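Local coordinates for protein choline dehydrogenase and related flavoproteins (Aspergillus oryzae, PDB 3Q9T) that oxidises formate as a formate oxidase of the glucose-methanol-choline oxidoreductase family, using an 8-formyl-FAD cofactor, at residues V310-M322 against L471-Y485. Residues are numbered along the deposited sequence; the frame is centred on the assembly and turned at random.
Sequences VPFVLRVKDGFGM and LFKGEGFKDLVESEY
R315 and E482–S483 form a classic beta bulge, identified by two amides converging on one carbonyl: E482 N (2.9 Å) and S483 N (3.2 Å) both donate to R315 O, arriving from the same face of its plane. R315 N returns a bond to S483 O. The register moves by one residue here, pairing L314 with E484 but V316 with V481. Beyond the bulge, K317 N donates to L480 O at 2.8 Å, in the carbonyl plane, while Y485 N bonds to V313 O at the other end. A water bridges V313 N and Y485 O.

Because the R315 chain is extended, with CG opposite the backbone N (chi1 176°), it runs past S483 OG to meet E482. R315 NE donates a weak hydrogen bond to E482 OE1 at 3.4 Å, part of a salt bridge, although guanidinium and carboxylate are nearly coplanar; the stronger polar partner of R315 is T413 OG1, bonded to NH1. E482 OE2 accepts from a water that in turn accepts from D318 N.

On the apolar side, L314 CD1 lies 3.8 Å from F472 CE2 and also touches V481 CG2 and L471 CD1. F320 closes the type II turn that starts at K317, and L480 CD2 sits over the centre of its ring, a CH-pi contact 3.6 Å from the centroid and 9° off the normal. L480 CD1 packs on one face of F477, with L471 CD2 on the opposite face.

This is structural packing away from the annotated FAD-binding residues. Strand segments 310-316 and 481-485 run antiparallel (152°), joining 481-485 to strand 308-316 of the large mixed sheet, whose backbone also bonds to strand 415-423. Helix 454-473 meets L314 with Y468 as well as with L471 and F472, and helix 167-179 meets F320, F477 and L480.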
ATOM      1  N   VAL A 310      -7.091  12.164   8.430  1.00 16.91           N
ATOM      2  CA  VAL A 310      -7.857  10.953   8.699  1.00 18.31           C
ATOM      3  C   VAL A 310      -9.351  11.270   8.684  1.00 16.06           C
ATOM      4  O   VAL A 310      -9.905  11.744   9.669  1.00 19.58           O
ATOM      5  CB  VAL A 310      -7.453  10.264  10.029  1.00 17.77           C
ATOM      6  CG1 VAL A 310      -8.410   9.108  10.345  1.00 17.36           C
ATOM      7  CG2 VAL A 310      -6.015   9.774   9.952  1.00 14.51           C
ATOM      8  N   PRO A 311     -10.008  11.029   7.548  1.00 20.15           N
ATOM      9  CA  PRO A 311     -11.451  11.268   7.529  1.00 18.47           C
ATOM     10  C   PRO A 311     -12.194  10.124   8.198  1.00 18.25           C
ATOM     11  O   PRO A 311     -11.684   9.005   8.268  1.00 20.81           O
ATOM     12  CB  PRO A 311     -11.792  11.285   6.032  1.00 16.53           C
ATOM     13  CG  PRO A 311     -10.471  11.280   5.301  1.00 20.69           C
ATOM     14  CD  PRO A 311      -9.488  10.652   6.226  1.00 18.28           C
ATOM     15  N   PHE A 312     -13.398  10.404   8.673  1.00 22.02           N
ATOM     16  CA  PHE A 312     -14.263   9.364   9.198  1.00 19.99           C
ATOM     17  C   PHE A 312     -15.725   9.703   8.929  1.00 18.64           C
ATOM     18  O   PHE A 312     -16.108  10.877   8.903  1.00 19.74           O
ATOM     19  CB  PHE A 312     -13.989   9.129  10.692  1.00 15.73           C
ATOM     20  CG  PHE A 312     -14.427  10.247  11.588  1.00 16.59           C
ATOM     21  CD1 PHE A 312     -15.749  10.355  11.992  1.00 14.05           C
ATOM     22  CD2 PHE A 312     -13.507  11.180  12.059  1.00 17.49           C
ATOM     23  CE1 PHE A 312     -16.148  11.383  12.844  1.00 19.65           C
ATOM     24  CE2 PHE A 312     -13.904  12.205  12.908  1.00 17.81           C
ATOM     25  CZ  PHE A 312     -15.232  12.303  13.304  1.00 15.84           C
ATOM     26  N   VAL A 313     -16.529   8.672   8.706  1.00 17.60           N
ATOM     27  CA  VAL A 313     -17.943   8.856   8.374  1.00 14.12           C
ATOM     28  C   VAL A 313     -18.888   8.456   9.518  1.00 22.81           C
ATOM     29  O   VAL A 313     -18.727   7.404  10.137  1.00 18.42           O
ATOM     30  CB  VAL A 313     -18.329   8.040   7.136  1.00 18.04           C
ATOM     31  CG1 VAL A 313     -19.861   8.010   6.962  1.00 18.74           C
ATOM     32  CG2 VAL A 313     -17.630   8.596   5.885  1.00 13.35           C
ATOM     33  N   LEU A 314     -19.868   9.310   9.797  1.00 18.11           N
ATOM     34  CA  LEU A 314     -20.969   8.941  10.667  1.00 23.38           C
ATOM     35  C   LEU A 314     -22.265   8.836   9.874  1.00 20.36           C
ATOM     36  O   LEU A 314     -22.571   9.691   9.051  1.00 22.28           O
ATOM     37  CB  LEU A 314     -21.163   9.977  11.775  1.00 19.12           C
ATOM     38  CG  LEU A 314     -19.961  10.250  12.666  1.00 20.56           C
ATOM     39  CD1 LEU A 314     -20.349  11.263  13.755  1.00 14.07           C
ATOM     40  CD2 LEU A 314     -19.481   8.932  13.259  1.00 18.31           C
ATOM     41  N   ARG A 315     -23.042   7.796  10.142  1.00 24.88           N
ATOM     42  CA  ARG A 315     -24.405   7.763   9.660  1.00 18.18           C
ATOM     43  C   ARG A 315     -25.210   8.680  10.568  1.00 26.49           C
ATOM     44  O   ARG A 315     -25.066   8.669  11.787  1.00 20.69           O
ATOM     45  CB  ARG A 315     -24.972   6.349   9.653  1.00 19.40           C
ATOM     46  CG  ARG A 315     -26.430   6.292   9.235  1.00 21.32           C
ATOM     47  CD  ARG A 315     -26.891   4.860   9.075  1.00 23.19           C
ATOM     48  NE  ARG A 315     -28.264   4.781   8.595  1.00 25.66           N
ATOM     49  CZ  ARG A 315     -28.646   4.047   7.556  1.00 36.32           C
ATOM     50  NH1 ARG A 315     -27.747   3.345   6.882  1.00 36.53           N
ATOM     51  NH2 ARG A 315     -29.922   4.023   7.180  1.00 29.20           N
ATOM     52  N   VAL A 316     -26.052   9.491   9.959  1.00 23.78           N
ATOM     53  CA  VAL A 316     -26.670  10.580  10.671  1.00 25.89           C
ATOM     54  C   VAL A 316     -28.154  10.450  10.365  1.00 27.15           C
ATOM     55  O   VAL A 316     -28.510   9.731   9.441  1.00 22.54           O
ATOM     56  CB  VAL A 316     -26.038  11.896  10.188  1.00 19.68           C
ATOM     57  CG1 VAL A 316     -26.929  12.600   9.199  1.00 27.16           C
ATOM     58  CG2 VAL A 316     -25.659  12.759  11.361  1.00 32.06           C
ATOM     59  N   LYS A 317     -29.021  11.076  11.157  1.00 28.54           N
ATOM     60  CA  LYS A 317     -30.463  10.928  10.950  1.00 27.58           C
ATOM     61  C   LYS A 317     -30.930  11.402   9.575  1.00 31.73           C
ATOM     62  O   LYS A 317     -30.382  12.360   9.013  1.00 27.69           O
ATOM     63  CB  LYS A 317     -31.239  11.668  12.027  1.00 28.81           C
ATOM     64  CG  LYS A 317     -31.152  11.014  13.382  1.00 34.44           C
ATOM     65  CD  LYS A 317     -32.210  11.591  14.328  1.00 49.20           C
ATOM     66  CE  LYS A 317     -32.075  10.989  15.720  1.00 51.46           C
ATOM     67  NZ  LYS A 317     -31.531   9.594  15.655  1.00 53.09           N
ATOM     68  N   ASP A 318     -31.951  10.741   9.041  1.00 25.11           N
ATOM     69  CA  ASP A 318     -32.486  11.128   7.741  1.00 31.25           C
ATOM     70  C   ASP A 318     -32.697  12.641   7.680  1.00 34.27           C
ATOM     71  O   ASP A 318     -33.255  13.228   8.611  1.00 27.34           O
ATOM     72  CB  ASP A 318     -33.811  10.416   7.449  1.00 34.94           C
ATOM     73  CG  ASP A 318     -33.626   8.962   7.029  1.00 49.94           C
ATOM     74  OD1 ASP A 318     -32.464   8.511   6.858  1.00 38.93           O
ATOM     75  OD2 ASP A 318     -34.660   8.277   6.847  1.00 38.79           O
ATOM     76  N   GLY A 319     -32.237  13.263   6.591  1.00 26.75           N
ATOM     77  CA  GLY A 319     -32.429  14.686   6.376  1.00 22.22           C
ATOM     78  C   GLY A 319     -31.330  15.555   6.966  1.00 23.72           C
ATOM     79  O   GLY A 319     -31.438  16.782   6.978  1.00 33.76           O
ATOM     80  N   PHE A 320     -30.264  14.930   7.453  1.00 24.11           N
ATOM     81  CA  PHE A 320     -29.127  15.679   7.998  1.00 19.04           C
ATOM     82  C   PHE A 320     -27.841  15.449   7.202  1.00 18.47           C
ATOM     83  O   PHE A 320     -26.744  15.764   7.641  1.00 19.66           O
ATOM     84  CB  PHE A 320     -28.966  15.416   9.498  1.00 23.15           C
ATOM     85  CG  PHE A 320     -30.068  16.027  10.321  1.00 22.05           C
ATOM     86  CD1 PHE A 320     -29.937  17.316  10.829  1.00 22.26           C
ATOM     87  CD2 PHE A 320     -31.252  15.337  10.536  1.00 22.79           C
ATOM     88  CE1 PHE A 320     -30.949  17.894  11.562  1.00 26.24           C
ATOM     89  CE2 PHE A 320     -32.276  15.907  11.273  1.00 30.16           C
ATOM     90  CZ  PHE A 320     -32.128  17.190  11.785  1.00 24.32           C
ATOM     91  N   GLY A 321     -28.007  14.924   5.998  1.00 17.28           N
ATOM     92  CA  GLY A 321     -26.929  14.865   5.037  1.00 18.94           C
ATOM     93  C   GLY A 321     -27.567  14.824   3.669  1.00 20.53           C
ATOM     94  O   GLY A 321     -28.770  14.670   3.570  1.00 25.97           O
ATOM     95  N   MET A 322     -26.767  14.942   2.620  1.00 21.58           N
ATOM     96  CA  MET A 322     -27.294  15.101   1.275  1.00 19.79           C
ATOM     97  C   MET A 322     -27.297  13.831   0.434  1.00 23.51           C
ATOM     98  O   MET A 322     -27.643  13.866  -0.752  1.00 27.66           O
ATOM     99  CB  MET A 322     -26.505  16.205   0.576  1.00 21.90           C
ATOM    100  CG  MET A 322     -26.672  17.560   1.256  1.00 20.12           C
ATOM    101  SD  MET A 322     -28.382  18.108   1.159  1.00 27.27           S
ATOM    102  CE  MET A 322     -28.665  18.055  -0.622  1.00 21.34           C
ATOM    103  N   LEU A 471     -19.244  15.690  18.373  1.00 17.09           N
ATOM    104  CA  LEU A 471     -20.366  15.239  17.584  1.00 24.38           C
ATOM    105  C   LEU A 471     -21.232  14.260  18.368  1.00 23.63           C
ATOM    106  O   LEU A 471     -22.451  14.221  18.172  1.00 19.08           O
ATOM    107  CB  LEU A 471     -19.883  14.626  16.265  1.00 20.66           C
ATOM    108  CG  LEU A 471     -19.193  15.568  15.262  1.00 28.47           C
ATOM    109  CD1 LEU A 471     -18.479  14.773  14.163  1.00 15.21           C
ATOM    110  CD2 LEU A 471     -20.166  16.572  14.637  1.00 19.84           C
ATOM    111  N   PHE A 472     -20.606  13.482  19.252  1.00 20.30           N
ATOM    112  CA  PHE A 472     -21.331  12.512  20.088  1.00 23.18           C
ATOM    113  C   PHE A 472     -21.801  13.076  21.421  1.00 18.52           C
ATOM    114  O   PHE A 472     -22.637  12.478  22.085  1.00 26.01           O
ATOM    115  CB  PHE A 472     -20.499  11.242  20.339  1.00 23.10           C
ATOM    116  CG  PHE A 472     -20.555  10.259  19.211  1.00 25.39           C
ATOM    117  CD1 PHE A 472     -21.435   9.192  19.248  1.00 33.08           C
ATOM    118  CD2 PHE A 472     -19.748  10.416  18.098  1.00 24.19           C
ATOM    119  CE1 PHE A 472     -21.493   8.297  18.203  1.00 22.19           C
ATOM    120  CE2 PHE A 472     -19.806   9.524  17.054  1.00 27.31           C
ATOM    121  CZ  PHE A 472     -20.681   8.464  17.109  1.00 30.20           C
ATOM    122  N   LYS A 473     -21.259  14.215  21.821  1.00 23.79           N
ATOM    123  CA  LYS A 473     -21.595  14.782  23.126  1.00 26.31           C
ATOM    124  C   LYS A 473     -22.085  16.214  22.985  1.00 25.56           C
ATOM    125  O   LYS A 473     -22.689  16.751  23.901  1.00 26.91           O
ATOM    126  CB  LYS A 473     -20.377  14.797  24.056  1.00 25.04           C
ATOM    127  CG  LYS A 473     -19.743  13.455  24.346  1.00 28.32           C
ATOM    128  CD  LYS A 473     -18.551  13.659  25.263  1.00 29.66           C
ATOM    129  CE  LYS A 473     -17.766  12.387  25.464  1.00 39.13           C
ATOM    130  NZ  LYS A 473     -16.409  12.675  26.041  1.00 37.81           N
ATOM    131  N   GLY A 474     -21.794  16.845  21.848  1.00 24.19           N
ATOM    132  CA  GLY A 474     -22.148  18.241  21.670  1.00 20.97           C
ATOM    133  C   GLY A 474     -23.650  18.460  21.645  1.00 23.44           C
ATOM    134  O   GLY A 474     -24.394  17.655  21.082  1.00 22.58           O
ATOM    135  N   GLU A 475     -24.087  19.555  22.260  1.00 21.03           N
ATOM    136  CA  GLU A 475     -25.492  19.940  22.289  1.00 23.81           C
ATOM    137  C   GLU A 475     -26.125  19.927  20.899  1.00 25.78           C
ATOM    138  O   GLU A 475     -25.549  20.432  19.930  1.00 25.38           O
ATOM    139  CB  GLU A 475     -25.614  21.339  22.908  1.00 27.42           C
ATOM    140  CG  GLU A 475     -27.028  21.841  23.087  1.00 45.82           C
ATOM    141  CD  GLU A 475     -27.083  23.314  23.492  1.00 55.57           C
ATOM    142  OE1 GLU A 475     -26.092  23.815  24.078  1.00 56.85           O
ATOM    143  OE2 GLU A 475     -28.116  23.972  23.219  1.00 52.05           O
ATOM    144  N   GLY A 476     -27.319  19.360  20.798  1.00 27.47           N
ATOM    145  CA  GLY A 476     -28.010  19.320  19.520  1.00 20.49           C
ATOM    146  C   GLY A 476     -27.497  18.197  18.630  1.00 24.79           C
ATOM    147  O   GLY A 476     -28.244  17.276  18.303  1.00 19.37           O
ATOM    148  N   PHE A 477     -26.223  18.254  18.240  1.00 22.75           N
ATOM    149  CA  PHE A 477     -25.708  17.261  17.304  1.00 19.46           C
ATOM    150  C   PHE A 477     -25.682  15.861  17.889  1.00 20.00           C
ATOM    151  O   PHE A 477     -25.781  14.895  17.156  1.00 19.13           O
ATOM    152  CB  PHE A 477     -24.334  17.619  16.739  1.00 21.19           C
ATOM    153  CG  PHE A 477     -24.133  17.141  15.322  1.00 23.57           C
ATOM    154  CD1 PHE A 477     -23.788  15.822  15.061  1.00 18.09           C
ATOM    155  CD2 PHE A 477     -24.321  18.007  14.250  1.00 25.45           C
ATOM    156  CE1 PHE A 477     -23.623  15.374  13.763  1.00 24.26           C
ATOM    157  CE2 PHE A 477     -24.153  17.567  12.946  1.00 26.18           C
ATOM    158  CZ  PHE A 477     -23.801  16.237  12.705  1.00 21.71           C
ATOM    159  N   LYS A 478     -25.567  15.745  19.209  1.00 22.90           N
ATOM    160  CA  LYS A 478     -25.491  14.422  19.810  1.00 18.54           C
ATOM    161  C   LYS A 478     -26.707  13.587  19.429  1.00 21.77           C
ATOM    162  O   LYS A 478     -26.634  12.369  19.315  1.00 26.71           O
ATOM    163  CB  LYS A 478     -25.341  14.519  21.327  1.00 22.21           C
ATOM    164  CG  LYS A 478     -26.453  15.256  22.056  1.00 22.18           C
ATOM    165  CD  LYS A 478     -26.244  15.087  23.573  1.00 33.97           C
ATOM    166  CE  LYS A 478     -27.492  15.412  24.357  1.00 45.99           C
ATOM    167  NZ  LYS A 478     -28.678  14.654  23.853  1.00 41.39           N
ATOM    168  N   ASP A 479     -27.832  14.254  19.215  1.00 24.53           N
ATOM    169  CA  ASP A 479     -29.064  13.561  18.877  1.00 24.07           C
ATOM    170  C   ASP A 479     -29.164  13.171  17.404  1.00 30.34           C
ATOM    171  O   ASP A 479     -30.113  12.492  17.015  1.00 32.40           O
ATOM    172  CB  ASP A 479     -30.268  14.416  19.272  1.00 28.56           C
ATOM    173  CG  ASP A 479     -30.434  14.521  20.786  1.00 44.46           C
ATOM    174  OD1 ASP A 479     -30.332  13.466  21.467  1.00 33.58           O
ATOM    175  OD2 ASP A 479     -30.651  15.652  21.285  1.00 38.58           O
ATOM    176  N   LEU A 480     -28.201  13.588  16.584  1.00 23.94           N
ATOM    177  CA  LEU A 480     -28.293  13.312  15.143  1.00 26.91           C
ATOM    178  C   LEU A 480     -27.563  12.037  14.734  1.00 22.73           C
ATOM    179  O   LEU A 480     -27.865  11.433  13.710  1.00 26.96           O
ATOM    180  CB  LEU A 480     -27.757  14.494  14.341  1.00 17.48           C
ATOM    181  CG  LEU A 480     -28.466  15.814  14.648  1.00 26.62           C
ATOM    182  CD1 LEU A 480     -27.874  16.962  13.829  1.00 19.23           C
ATOM    183  CD2 LEU A 480     -29.958  15.670  14.384  1.00 31.32           C
ATOM    184  N   VAL A 481     -26.587  11.645  15.538  1.00 23.77           N
ATOM    185  CA  VAL A 481     -25.723  10.536  15.199  1.00 23.68           C
ATOM    186  C   VAL A 481     -26.403   9.177  15.381  1.00 23.99           C
ATOM    187  O   VAL A 481     -26.926   8.873  16.452  1.00 23.75           O
ATOM    188  CB  VAL A 481     -24.444  10.567  16.038  1.00 27.28           C
ATOM    189  CG1 VAL A 481     -23.601   9.330  15.744  1.00 24.46           C
ATOM    190  CG2 VAL A 481     -23.661  11.851  15.767  1.00 19.82           C
ATOM    191  N   GLU A 482     -26.377   8.370  14.323  1.00 22.10           N
ATOM    192  CA  GLU A 482     -26.966   7.033  14.338  1.00 28.53           C
ATOM    193  C   GLU A 482     -25.910   5.949  14.417  1.00 23.51           C
ATOM    194  O   GLU A 482     -26.092   4.988  15.142  1.00 24.33           O
ATOM    195  CB  GLU A 482     -27.850   6.782  13.102  1.00 26.71           C
ATOM    196  CG  GLU A 482     -29.110   7.641  13.054  1.00 38.88           C
ATOM    197  CD  GLU A 482     -30.152   7.125  12.057  1.00 46.90           C
ATOM    198  OE1 GLU A 482     -29.799   6.298  11.177  1.00 41.74           O
ATOM    199  OE2 GLU A 482     -31.329   7.541  12.166  1.00 45.15           O
ATOM    200  N   SER A 483     -24.831   6.060  13.643  1.00 22.38           N
ATOM    201  CA  SER A 483     -23.768   5.057  13.740  1.00 25.98           C
ATOM    202  C   SER A 483     -22.461   5.471  13.058  1.00 25.37           C
ATOM    203  O   SER A 483     -22.424   6.468  12.336  1.00 22.53           O
ATOM    204  CB  SER A 483     -24.255   3.697  13.214  1.00 20.30           C
ATOM    205  OG  SER A 483     -24.539   3.757  11.830  1.00 23.53           O
ATOM    206  N   GLU A 484     -21.391   4.720  13.334  1.00 23.50           N
ATOM    207  CA  GLU A 484     -20.077   4.944  12.739  1.00 18.63           C
ATOM    208  C   GLU A 484     -19.964   4.048  11.517  1.00 19.61           C
ATOM    209  O   GLU A 484     -20.373   2.897  11.553  1.00 21.59           O
ATOM    210  CB  GLU A 484     -18.952   4.565  13.714  1.00 19.20           C
ATOM    211  CG  GLU A 484     -18.918   5.341  15.031  1.00 23.22           C
ATOM    212  CD  GLU A 484     -17.674   5.017  15.867  1.00 30.91           C
ATOM    213  OE1 GLU A 484     -16.539   5.210  15.364  1.00 24.95           O
ATOM    214  OE2 GLU A 484     -17.832   4.549  17.019  1.00 34.51           O
ATOM    215  N   TYR A 485     -19.406   4.572  10.436  1.00 18.64           N
ATOM    216  CA  TYR A 485     -19.188   3.768   9.251  1.00 15.27           C
ATOM    217  C   TYR A 485     -17.697   3.758   8.981  1.00 20.00           C
ATOM    218  O   TYR A 485     -17.050   4.795   9.080  1.00 19.63           O
ATOM    219  CB  TYR A 485     -19.941   4.363   8.073  1.00 18.76           C
ATOM    220  CG  TYR A 485     -19.758   3.581   6.802  1.00 19.42           C
ATOM    221  CD1 TYR A 485     -20.523   2.451   6.539  1.00 20.83           C
ATOM    222  CD2 TYR A 485     -18.812   3.968   5.864  1.00 22.13           C
ATOM    223  CE1 TYR A 485     -20.346   1.732   5.378  1.00 23.84           C
ATOM    224  CE2 TYR A 485     -18.630   3.260   4.700  1.00 22.36           C
ATOM    225  CZ  TYR A 485     -19.400   2.144   4.458  1.00 21.54           C
ATOM    226  OH  TYR A 485     -19.202   1.440   3.291  1.00 29.23           O
TER
HETATM  227  O   HOH W   1     -15.189   6.183   7.905  1.00 15.83           O
HETATM  228  O   HOH W   2     -33.225   8.328  10.358  1.00 31.10           O